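Local coordinates for protein transglutaminase-like enzymes, putative cysteine protease (Cytophaga hutchinsonii, PDB 3ISR) that is probably a cysteine-dependent hydrolase of the transglutaminase-like superfamily, possibly a protease, with no established substrate, at residues W152-E158 with T173-R177; C181-A185 with F214-F218; L131-F136 with L191-L195; R121-K127 with S166-F171. All blocks are in the same frame, centred on the assembly; numbering follows the deposited sequence.

In the fold
Contact 2 lies about 5 Å from the centre of the chain and holds Cys181 and His215, which with Asp230 are consistent with the Cys-His-Asp triad of transglutaminase-like enzymes. Contacts 1 and 4 are each centred about 13 Å from it and share helix 170-176, whose beginning is met in contact 4 and whose end is met in contact 1. Phe184 of contact 2 packs on Ile153 of contact 1, while Arg182 NH1 probably bonds to Thr168 O of contact 4 (3.2 Å). Contact 3, centred about 19 Å from contact 2, uses the far end of the same helix 181-194. Contacts 1, 3 and 4 all touch the second subunit.

Contact 1 of 4, residues W152-E158 with T173-R177; sequences WIYNNVE and TITER
Arg177, just past helix 170-176, folds its side chain, bent at chi2, against the C-terminal turn of helix 142-156, so that two helix ends of the transglutaminase-like fold are joined through one guanidinium. All three of its nitrogens have partners. Arg177 NE donates to Ile174 O (2.8 Å), which lies in the guanidinium plane although NE sits above the plane of that carbonyl. Arg177 NH1 donates to Asn156 O at 3.1 Å, in a bent bond with an N-H...O angle of 143°. NH2 makes a salt bridge to Glu135 of the second subunit, so the same residue also ties the helix ends to a neighbouring chain. Trp152 supports the group from one side: its CH2 stands 3.7 Å from Arg177 CZ, over the centre of the guanidinium, with the two planes 72° apart. The indole therefore presents its rim to the guanidinium face and does not stack on it. Trp152 CH2 also touches Ile174 CD1 at 3.7 Å. One backbone bond joins the segments. Arg177 has positive phi, a left-handed conformation in which the chain leaves the helix, and its O accepts from Glu158 N in a nearly straight bond (2.8 Å, 167°). Glu158 further bonds through its backbone to Gly179. Val157 CA adds a C-H...O contact to Arg177 O at 3.5 Å, and Val157 CG1 rests against Thr173 CG2 at 3.9 Å.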
# COMPACT_ATOMS: atom_id res chain seq x y z
N TRP B 152 -13.16 -19.22 -7.00
CA TRP B 152 -13.20 -17.76 -7.18
C TRP B 152 -11.85 -17.24 -7.71
O TRP B 152 -11.81 -16.48 -8.66
CB TRP B 152 -13.60 -17.02 -5.89
CG TRP B 152 -13.79 -15.55 -6.13
CD1 TRP B 152 -14.95 -14.92 -6.47
CD2 TRP B 152 -12.76 -14.54 -6.10
NE1 TRP B 152 -14.71 -13.57 -6.64
CE2 TRP B 152 -13.38 -13.32 -6.43
CE3 TRP B 152 -11.39 -14.57 -5.83
CZ2 TRP B 152 -12.66 -12.11 -6.48
CZ3 TRP B 152 -10.67 -13.37 -5.89
CH2 TRP B 152 -11.31 -12.16 -6.22
N ILE B 153 -10.74 -17.69 -7.12
CA ILE B 153 -9.42 -17.24 -7.55
C ILE B 153 -9.17 -17.64 -9.01
O ILE B 153 -8.71 -16.83 -9.81
CB ILE B 153 -8.31 -17.79 -6.63
CG1 ILE B 153 -8.48 -17.20 -5.22
CG2 ILE B 153 -6.91 -17.47 -7.19
CD1 ILE B 153 -7.62 -17.90 -4.14
N TYR B 154 -9.48 -18.88 -9.35
CA TYR B 154 -9.26 -19.33 -10.73
C TYR B 154 -10.03 -18.46 -11.72
O TYR B 154 -9.51 -18.09 -12.80
CB TYR B 154 -9.65 -20.81 -10.91
CG TYR B 154 -9.51 -21.20 -12.36
CD1 TYR B 154 -8.25 -21.41 -12.93
CD2 TYR B 154 -10.63 -21.29 -13.18
CE1 TYR B 154 -8.11 -21.71 -14.27
CE2 TYR B 154 -10.50 -21.61 -14.54
CZ TYR B 154 -9.24 -21.81 -15.07
OH TYR B 154 -9.10 -22.13 -16.40
N ASN B 155 -11.27 -18.14 -11.36
CA ASN B 155 -12.17 -17.39 -12.22
C ASN B 155 -11.95 -15.88 -12.24
O ASN B 155 -12.42 -15.20 -13.15
CB ASN B 155 -13.63 -17.72 -11.88
CG ASN B 155 -14.02 -19.14 -12.26
OD1 ASN B 155 -14.64 -19.85 -11.48
ND2 ASN B 155 -13.65 -19.55 -13.46
N ASN B 156 -11.22 -15.34 -11.26
CA ASN B 156 -11.15 -13.89 -11.12
C ASN B 156 -9.75 -13.31 -11.08
O ASN B 156 -9.59 -12.10 -10.97
CB ASN B 156 -11.95 -13.45 -9.89
CG ASN B 156 -13.41 -13.76 -10.03
OD1 ASN B 156 -13.90 -14.77 -9.50
ND2 ASN B 156 -14.11 -12.95 -10.79
N VAL B 157 -8.74 -14.18 -11.20
CA VAL B 157 -7.34 -13.78 -11.21
C VAL B 157 -6.72 -14.43 -12.45
O VAL B 157 -6.81 -15.65 -12.64
CB VAL B 157 -6.57 -14.27 -9.93
CG1 VAL B 157 -5.09 -13.87 -10.00
CG2 VAL B 157 -7.22 -13.70 -8.64
N GLU B 158 -6.09 -13.61 -13.28
CA GLU B 158 -5.48 -14.10 -14.52
C GLU B 158 -4.12 -14.70 -14.25
O GLU B 158 -3.34 -14.13 -13.49
CB GLU B 158 -5.30 -12.96 -15.50
CG GLU B 158 -6.58 -12.21 -15.74
CD GLU B 158 -6.59 -11.45 -17.04
OE1 GLU B 158 -5.56 -11.43 -17.75
OE2 GLU B 158 -7.65 -10.87 -17.35
N THR B 173 -2.54 -9.09 -4.80
CA THR B 173 -3.17 -9.89 -5.84
C THR B 173 -4.68 -9.70 -5.84
O THR B 173 -5.32 -9.76 -6.89
CB THR B 173 -2.79 -11.40 -5.69
OG1 THR B 173 -1.36 -11.50 -5.74
CG2 THR B 173 -3.37 -12.24 -6.84
N ILE B 174 -5.26 -9.43 -4.66
CA ILE B 174 -6.70 -9.29 -4.56
C ILE B 174 -7.22 -8.10 -5.41
O ILE B 174 -8.37 -8.11 -5.85
CB ILE B 174 -7.19 -9.28 -3.06
CG1 ILE B 174 -8.69 -9.58 -2.92
CG2 ILE B 174 -6.90 -7.96 -2.37
CD1 ILE B 174 -9.16 -10.90 -3.53
N THR B 175 -6.37 -7.09 -5.64
CA THR B 175 -6.73 -5.96 -6.51
C THR B 175 -6.05 -6.04 -7.87
O THR B 175 -6.63 -5.61 -8.86
CB THR B 175 -6.39 -4.58 -5.89
OG1 THR B 175 -5.00 -4.56 -5.52
CG2 THR B 175 -7.24 -4.33 -4.66
N GLU B 176 -4.84 -6.60 -7.91
CA GLU B 176 -4.07 -6.67 -9.17
C GLU B 176 -4.71 -7.67 -10.13
O GLU B 176 -4.74 -7.45 -11.34
CB GLU B 176 -2.59 -7.05 -8.91
CG GLU B 176 -1.72 -5.85 -8.54
CD GLU B 176 -0.33 -6.21 -7.95
OE1 GLU B 176 0.21 -7.35 -8.17
OE2 GLU B 176 0.22 -5.32 -7.28
N ARG B 177 -5.20 -8.78 -9.57
CA ARG B 177 -5.91 -9.84 -10.33
C ARG B 177 -5.06 -10.50 -11.41
O ARG B 177 -5.59 -10.95 -12.43
CB ARG B 177 -7.20 -9.30 -10.95
CG ARG B 177 -8.20 -8.68 -9.95
CD ARG B 177 -8.60 -9.66 -8.85
NE ARG B 177 -9.76 -9.17 -8.09
CZ ARG B 177 -11.01 -9.23 -8.54
NH1 ARG B 177 -11.28 -9.78 -9.72
NH2 ARG B 177 -12.01 -8.75 -7.82

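Contact 2 of 4, residues C181-A185 with F214-F218; sequences CRDFA and FHACF
Cys181 points its CB at Ala216, where the first turn of helix 181-194 lies on strand 215-222, the helix-on-sheet core of the transglutaminase-like fold. The two short segments run nearly parallel, 7° apart, with their axes 6.5 Å from each other at closest approach. CB of Cys181 touches Ala216 O at 3.4 Å and, on the His215 imidazole, CE1 at 3.9 Å. Beyond it, SG sits between the backbone N and the carbonyl carbon of its own residue (chi1 61°), a torsion that carries the sulfur to the backbone N of Ala216. There Cys181 SG comes 3.4 Å from Ala216 N and 3.9 Å from Ala216 CB. Cys181 SG is also 4.0 Å from His215 ND1; seen from the ring centroid it lies obliquely, 45° off the normal. On the imidazole, NE2 bonds to Asp230, so the Cys-His-Asp series is consistent with the catalytic triad of this superfamily. His215 starts out away from the helix, and its ring returns toward the cysteine because CG is anti to the backbone N. One turn further along the helix, small residues keep the approach close: Ala185 CB lies 3.4 Å from Cys217 O.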
# COMPACT_ATOMS: atom_id res chain seq x y z
N CYS B 181 1.80 -19.07 -9.86
CA CYS B 181 1.33 -19.98 -8.81
C CYS B 181 1.58 -19.47 -7.38
O CYS B 181 0.74 -19.62 -6.53
CB CYS B 181 1.87 -21.40 -9.01
SG CYS B 181 3.65 -21.56 -8.96
N ARG B 182 2.75 -18.88 -7.12
CA ARG B 182 3.05 -18.36 -5.77
C ARG B 182 1.97 -17.40 -5.27
O ARG B 182 1.54 -17.43 -4.09
CB ARG B 182 4.41 -17.66 -5.81
CG ARG B 182 4.88 -16.96 -4.52
CD ARG B 182 6.23 -16.29 -4.90
NE ARG B 182 6.99 -15.73 -3.79
CZ ARG B 182 6.76 -14.54 -3.22
NH1 ARG B 182 5.71 -13.77 -3.58
NH2 ARG B 182 7.57 -14.13 -2.24
N ASP B 183 1.49 -16.56 -6.18
CA ASP B 183 0.48 -15.57 -5.86
C ASP B 183 -0.90 -16.19 -5.65
O ASP B 183 -1.64 -15.75 -4.78
CB ASP B 183 0.42 -14.53 -6.99
CG ASP B 183 1.79 -13.94 -7.31
OD1 ASP B 183 2.44 -13.36 -6.40
OD2 ASP B 183 2.26 -14.09 -8.46
N PHE B 184 -1.26 -17.17 -6.47
CA PHE B 184 -2.53 -17.88 -6.31
C PHE B 184 -2.55 -18.63 -4.98
O PHE B 184 -3.58 -18.67 -4.29
CB PHE B 184 -2.73 -18.90 -7.45
CG PHE B 184 -3.22 -18.31 -8.75
CD1 PHE B 184 -2.46 -17.36 -9.45
CD2 PHE B 184 -4.39 -18.78 -9.34
CE1 PHE B 184 -2.89 -16.85 -10.68
CE2 PHE B 184 -4.83 -18.28 -10.59
CZ PHE B 184 -4.08 -17.32 -11.26
N ALA B 185 -1.42 -19.22 -4.60
CA ALA B 185 -1.33 -19.94 -3.33
C ALA B 185 -1.47 -18.96 -2.17
O ALA B 185 -2.23 -19.20 -1.20
CB ALA B 185 0.00 -20.66 -3.23
N PHE B 214 8.93 -25.34 -10.90
CA PHE B 214 8.53 -25.62 -9.51
C PHE B 214 7.10 -25.14 -9.38
O PHE B 214 6.68 -24.25 -10.12
CB PHE B 214 9.41 -24.86 -8.52
CG PHE B 214 10.81 -25.39 -8.41
CD1 PHE B 214 11.06 -26.63 -7.84
CD2 PHE B 214 11.89 -24.65 -8.88
CE1 PHE B 214 12.37 -27.13 -7.74
CE2 PHE B 214 13.21 -25.14 -8.78
CZ PHE B 214 13.43 -26.38 -8.19
N HIS B 215 6.33 -25.73 -8.48
CA HIS B 215 4.94 -25.38 -8.39
C HIS B 215 4.62 -25.00 -6.97
O HIS B 215 5.26 -25.49 -6.05
CB HIS B 215 4.06 -26.54 -8.85
CG HIS B 215 2.65 -26.13 -9.13
ND1 HIS B 215 2.33 -25.15 -10.03
CD2 HIS B 215 1.47 -26.57 -8.62
CE1 HIS B 215 1.02 -25.00 -10.08
NE2 HIS B 215 0.48 -25.85 -9.23
N ALA B 216 3.66 -24.12 -6.79
CA ALA B 216 3.19 -23.73 -5.46
C ALA B 216 1.68 -23.79 -5.38
O ALA B 216 1.00 -23.34 -6.30
CB ALA B 216 3.70 -22.31 -5.10
N CYS B 217 1.15 -24.34 -4.29
CA CYS B 217 -0.27 -24.27 -4.02
C CYS B 217 -0.48 -24.22 -2.51
O CYS B 217 0.38 -23.74 -1.77
CB CYS B 217 -1.03 -25.39 -4.70
SG CYS B 217 -0.37 -27.01 -4.38
N PHE B 218 -1.65 -24.64 -2.04
CA PHE B 218 -1.89 -24.53 -0.61
C PHE B 218 -2.69 -25.69 -0.06
O PHE B 218 -3.30 -26.46 -0.83
CB PHE B 218 -2.54 -23.17 -0.27
CG PHE B 218 -4.00 -23.04 -0.64
CD1 PHE B 218 -5.00 -23.23 0.31
CD2 PHE B 218 -4.38 -22.66 -1.93
CE1 PHE B 218 -6.36 -23.10 -0.04
CE2 PHE B 218 -5.70 -22.53 -2.28
CZ PHE B 218 -6.69 -22.73 -1.35

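Contact 3 of 4, residues L131-F136 with L191-L195; sequences LAYKEF and LCRAL
Ala132 CB is the small bump at the middle of this contact. It enters a hollow formed by Leu191, Ala194 and Leu195, where Ala132 CB meets Ala194 CB at 3.7 Å and Leu195 CG at 4.0 Å, with Leu191 CD2 only slightly farther off. The two alanines meet methyl to methyl, which lets the backbones draw near, and the longer leucines close in around them. Leu191 forks between two neighbours. Leu191 CD2 meets Leu131 CD2 at 3.7 Å, where the two side chains cross obliquely. Leu191 CD1 lies 4.1 Å from Phe136 CE2, with the leucine and the phenylalanine side chains at about a right angle. The arrangement is a helix-helix packing of the transglutaminase-like domain, in which short helix 129-136 covers the C-terminal end of helix 181-194, the same helix whose first residue is Cys181. Leu195, the last residue of its segment, turns its end back toward helix 129-136. Its branches then separate: Leu195 CD1 meets Phe136 CB at 4.0 Å, while Leu195 CD2 settles against the backbone, 3.7 Å from Ala132 O and close to Tyr133 N. With CG anti to its carbonyl carbon (chi1 -49°), Phe136 reaches both leucines, CB against Leu195 and the ring against Leu191. One face of its ring carries Glu135 CG, offset toward the rim. Helix 142-156 adds to the apolar surroundings, since Ile149 packs on both Phe136 and Leu195. Toward the second subunit, Leu131 packs on its Arg177, and Lys134 NZ forms a salt bridge with its Glu158.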
# COMPACT_ATOMS: atom_id res chain seq x y z
N LEU B 131 -13.84 -8.53 3.53
CA LEU B 131 -13.91 -8.96 2.15
C LEU B 131 -14.23 -10.45 2.05
O LEU B 131 -15.11 -10.84 1.30
CB LEU B 131 -12.60 -8.65 1.40
CG LEU B 131 -12.47 -9.06 -0.08
CD1 LEU B 131 -11.56 -8.09 -0.84
CD2 LEU B 131 -11.95 -10.52 -0.24
N ALA B 132 -13.50 -11.28 2.80
CA ALA B 132 -13.69 -12.73 2.74
C ALA B 132 -15.07 -13.14 3.24
O ALA B 132 -15.70 -14.03 2.67
CB ALA B 132 -12.61 -13.47 3.53
N TYR B 133 -15.53 -12.49 4.30
CA TYR B 133 -16.86 -12.78 4.82
C TYR B 133 -17.92 -12.39 3.79
O TYR B 133 -18.86 -13.12 3.56
CB TYR B 133 -17.13 -12.07 6.15
CG TYR B 133 -18.46 -12.51 6.76
CD1 TYR B 133 -18.59 -13.76 7.36
CD2 TYR B 133 -19.58 -11.67 6.72
CE1 TYR B 133 -19.82 -14.18 7.91
CE2 TYR B 133 -20.81 -12.08 7.26
CZ TYR B 133 -20.92 -13.33 7.86
OH TYR B 133 -22.11 -13.74 8.40
N LYS B 134 -17.74 -11.22 3.18
CA LYS B 134 -18.67 -10.70 2.17
C LYS B 134 -18.79 -11.67 1.00
O LYS B 134 -19.88 -11.98 0.54
CB LYS B 134 -18.15 -9.39 1.61
CG LYS B 134 -19.12 -8.26 1.68
CD LYS B 134 -18.74 -7.36 2.83
CE LYS B 134 -19.97 -6.85 3.53
NZ LYS B 134 -19.56 -6.12 4.76
N GLU B 135 -17.64 -12.13 0.53
CA GLU B 135 -17.57 -12.94 -0.67
C GLU B 135 -17.95 -14.40 -0.40
O GLU B 135 -18.62 -15.00 -1.22
CB GLU B 135 -16.16 -12.84 -1.28
CG GLU B 135 -16.07 -13.24 -2.75
CD GLU B 135 -17.09 -12.52 -3.63
OE1 GLU B 135 -17.86 -13.22 -4.32
OE2 GLU B 135 -17.12 -11.27 -3.63
N PHE B 136 -17.55 -14.95 0.75
CA PHE B 136 -17.68 -16.39 1.01
C PHE B 136 -18.44 -16.77 2.28
O PHE B 136 -18.69 -17.95 2.52
CB PHE B 136 -16.30 -17.08 1.04
CG PHE B 136 -15.42 -16.73 -0.12
CD1 PHE B 136 -15.62 -17.30 -1.37
CD2 PHE B 136 -14.38 -15.81 0.05
CE1 PHE B 136 -14.81 -16.97 -2.44
CE2 PHE B 136 -13.56 -15.47 -1.01
CZ PHE B 136 -13.77 -16.05 -2.27
N LEU B 191 -7.24 -15.88 2.20
CA LEU B 191 -8.70 -15.92 2.29
C LEU B 191 -9.19 -17.01 3.23
O LEU B 191 -10.15 -16.79 3.97
CB LEU B 191 -9.31 -16.05 0.88
CG LEU B 191 -9.12 -14.82 -0.04
CD1 LEU B 191 -9.46 -15.19 -1.48
CD2 LEU B 191 -9.97 -13.61 0.42
N CYS B 192 -8.52 -18.16 3.25
CA CYS B 192 -8.86 -19.20 4.25
C CYS B 192 -8.66 -18.71 5.67
O CYS B 192 -9.55 -18.84 6.51
CB CYS B 192 -7.99 -20.43 4.08
SG CYS B 192 -8.44 -21.47 2.71
N ARG B 193 -7.47 -18.18 5.96
CA ARG B 193 -7.21 -17.70 7.31
C ARG B 193 -8.18 -16.59 7.71
O ARG B 193 -8.55 -16.48 8.89
CB ARG B 193 -5.78 -17.19 7.44
CG ARG B 193 -4.74 -18.28 7.30
CD ARG B 193 -3.35 -17.74 7.63
NE ARG B 193 -2.34 -18.76 7.31
CZ ARG B 193 -1.13 -18.49 6.86
NH1 ARG B 193 -0.74 -17.21 6.73
NH2 ARG B 193 -0.31 -19.50 6.54
N ALA B 194 -8.57 -15.77 6.74
CA ALA B 194 -9.49 -14.66 7.03
C ALA B 194 -10.82 -15.19 7.54
O ALA B 194 -11.54 -14.50 8.28
CB ALA B 194 -9.68 -13.82 5.76
N LEU B 195 -11.15 -16.42 7.15
CA LEU B 195 -12.37 -17.12 7.57
C LEU B 195 -12.15 -18.12 8.71
O LEU B 195 -12.99 -18.99 8.96
CB LEU B 195 -13.02 -17.84 6.37
CG LEU B 195 -13.48 -16.94 5.22
CD1 LEU B 195 -13.67 -17.75 3.93
CD2 LEU B 195 -14.73 -16.14 5.58

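Contact 4 of 4, residues R121-K127 with S166-F171; sequences RYCQSDK and SQTSAF
The Tyr122 ring has Gln167 O at its edge and in its plane; Arg121 CG lies over the centre of one face, and the Arg182 guanidinium over the other, in a cation-pi contact. The Arg121 guanidinium in turn has Tyr122 CE1 over one face and water 1 at its edge. These groups lie beside the N-terminus of helix 170-176, with Ser169 at the N-cap and Gln124, centre of an inverse gamma turn, facing it. Arg121 NH2 donates to Gln167 O at 3.1 Å, in the carbonyl plane and on a lone pair. Outside the two segments, the same NH2 pairs with Asp126 of the third subunit in a salt bridge. Water 1 links Arg121 NH1 to Ser169 OG. The first amides of the helix find their acceptors across the contact: Ala170 N bonds to Tyr122 O in an almost straight line (2.8 Å, 174°), and Phe171 N to Gln124 OE1 (3.1 Å), from above the plane of that amide. Gln124 NE2 donates to Ser169 OG at 2.8 Å, with the hydroxyl in the amide plane, so two bonds fix the amide's rotation. A bend at chi2 (97°) brings the Gln124 amide to the helix end. Lys127 passes over one face of the Phe171 ring: Lys127 CD makes a CH-pi contact 4.3 Å from the Phe171 ring centroid, and Lys127 NZ a cation-pi contact at 4.7 Å.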
# COMPACT_ATOMS: atom_id res chain seq x y z
N ARG B 121 3.84 -12.81 6.23
CA ARG B 121 4.33 -11.76 5.32
C ARG B 121 3.49 -11.55 4.05
O ARG B 121 3.10 -10.42 3.72
CB ARG B 121 5.80 -12.00 4.95
CG ARG B 121 6.35 -11.07 3.82
CD ARG B 121 6.33 -9.54 4.15
NE ARG B 121 6.81 -8.85 2.96
CZ ARG B 121 6.04 -8.43 1.95
NH1 ARG B 121 4.72 -8.57 1.99
NH2 ARG B 121 6.61 -7.86 0.89
N TYR B 122 3.24 -12.63 3.32
CA TYR B 122 2.55 -12.55 2.03
C TYR B 122 1.07 -12.87 2.10
O TYR B 122 0.40 -12.95 1.08
CB TYR B 122 3.24 -13.49 1.03
CG TYR B 122 4.70 -13.14 0.88
CD1 TYR B 122 5.09 -11.97 0.22
CD2 TYR B 122 5.68 -13.96 1.45
CE1 TYR B 122 6.46 -11.64 0.12
CE2 TYR B 122 7.03 -13.65 1.34
CZ TYR B 122 7.41 -12.48 0.69
OH TYR B 122 8.74 -12.20 0.58
N CYS B 123 0.54 -13.09 3.32
CA CYS B 123 -0.85 -13.51 3.49
C CYS B 123 -1.47 -12.67 4.61
O CYS B 123 -1.58 -13.13 5.77
CB CYS B 123 -0.95 -15.01 3.81
SG CYS B 123 -0.14 -16.10 2.64
N GLN B 124 -1.87 -11.44 4.26
CA GLN B 124 -2.39 -10.46 5.24
C GLN B 124 -3.87 -10.69 5.50
O GLN B 124 -4.74 -9.88 5.12
CB GLN B 124 -2.12 -9.03 4.77
CG GLN B 124 -0.64 -8.74 4.39
CD GLN B 124 -0.40 -8.85 2.89
OE1 GLN B 124 -0.96 -9.73 2.20
NE2 GLN B 124 0.44 -7.95 2.36
N SER B 125 -4.15 -11.82 6.14
CA SER B 125 -5.50 -12.29 6.33
C SER B 125 -6.26 -11.34 7.22
O SER B 125 -7.48 -11.17 7.09
CB SER B 125 -5.50 -13.71 6.94
OG SER B 125 -4.52 -13.83 7.97
N ASP B 126 -5.53 -10.67 8.10
CA ASP B 126 -6.16 -9.70 8.98
C ASP B 126 -6.68 -8.45 8.23
O ASP B 126 -7.52 -7.75 8.76
CB ASP B 126 -5.19 -9.30 10.12
CG ASP B 126 -3.90 -8.67 9.61
OD1 ASP B 126 -3.29 -9.20 8.66
OD2 ASP B 126 -3.49 -7.64 10.18
N LYS B 127 -6.18 -8.17 7.03
CA LYS B 127 -6.70 -7.04 6.24
C LYS B 127 -7.83 -7.44 5.31
O LYS B 127 -8.39 -6.60 4.59
CB LYS B 127 -5.58 -6.40 5.42
CG LYS B 127 -4.51 -5.72 6.30
CD LYS B 127 -3.43 -5.06 5.44
CE LYS B 127 -3.47 -3.54 5.52
NZ LYS B 127 -2.21 -2.96 4.96
N SER B 166 8.92 -11.03 -6.03
CA SER B 166 8.98 -11.69 -4.73
C SER B 166 8.31 -10.86 -3.62
O SER B 166 7.97 -11.38 -2.56
CB SER B 166 10.42 -12.04 -4.36
OG SER B 166 11.16 -10.86 -4.10
N GLN B 167 8.12 -9.56 -3.87
CA GLN B 167 7.48 -8.69 -2.87
C GLN B 167 5.96 -8.78 -2.87
O GLN B 167 5.31 -8.39 -1.89
CB GLN B 167 7.92 -7.22 -3.06
CG GLN B 167 9.41 -7.00 -2.79
CD GLN B 167 9.80 -5.51 -2.82
OE1 GLN B 167 8.96 -4.64 -3.03
NE2 GLN B 167 11.08 -5.24 -2.59
N THR B 168 5.39 -9.28 -3.96
CA THR B 168 3.94 -9.37 -4.13
C THR B 168 3.29 -10.28 -3.09
O THR B 168 3.79 -11.38 -2.80
CB THR B 168 3.60 -9.91 -5.55
OG1 THR B 168 4.33 -9.17 -6.54
CG2 THR B 168 2.12 -9.81 -5.85
N SER B 169 2.14 -9.84 -2.57
CA SER B 169 1.44 -10.57 -1.51
C SER B 169 -0.01 -10.76 -1.89
O SER B 169 -0.51 -10.18 -2.87
CB SER B 169 1.50 -9.74 -0.22
OG SER B 169 0.80 -8.50 -0.36
N ALA B 170 -0.72 -11.54 -1.08
CA ALA B 170 -2.15 -11.71 -1.25
C ALA B 170 -2.89 -10.37 -1.31
O ALA B 170 -3.83 -10.23 -2.10
CB ALA B 170 -2.74 -12.56 -0.13
N PHE B 171 -2.49 -9.42 -0.47
CA PHE B 171 -3.16 -8.12 -0.44
C PHE B 171 -3.03 -7.38 -1.77
O PHE B 171 -3.94 -6.65 -2.16
CB PHE B 171 -2.66 -7.25 0.73
CG PHE B 171 -3.51 -6.05 1.01
CD1 PHE B 171 -4.76 -6.18 1.61
CD2 PHE B 171 -3.05 -4.78 0.66
CE1 PHE B 171 -5.56 -5.04 1.86
CE2 PHE B 171 -3.84 -3.64 0.92
CZ PHE B 171 -5.10 -3.79 1.53
O HOH W 1 3.41 -7.01 -0.23
O HOH W 2 10.54 -10.27 -1.23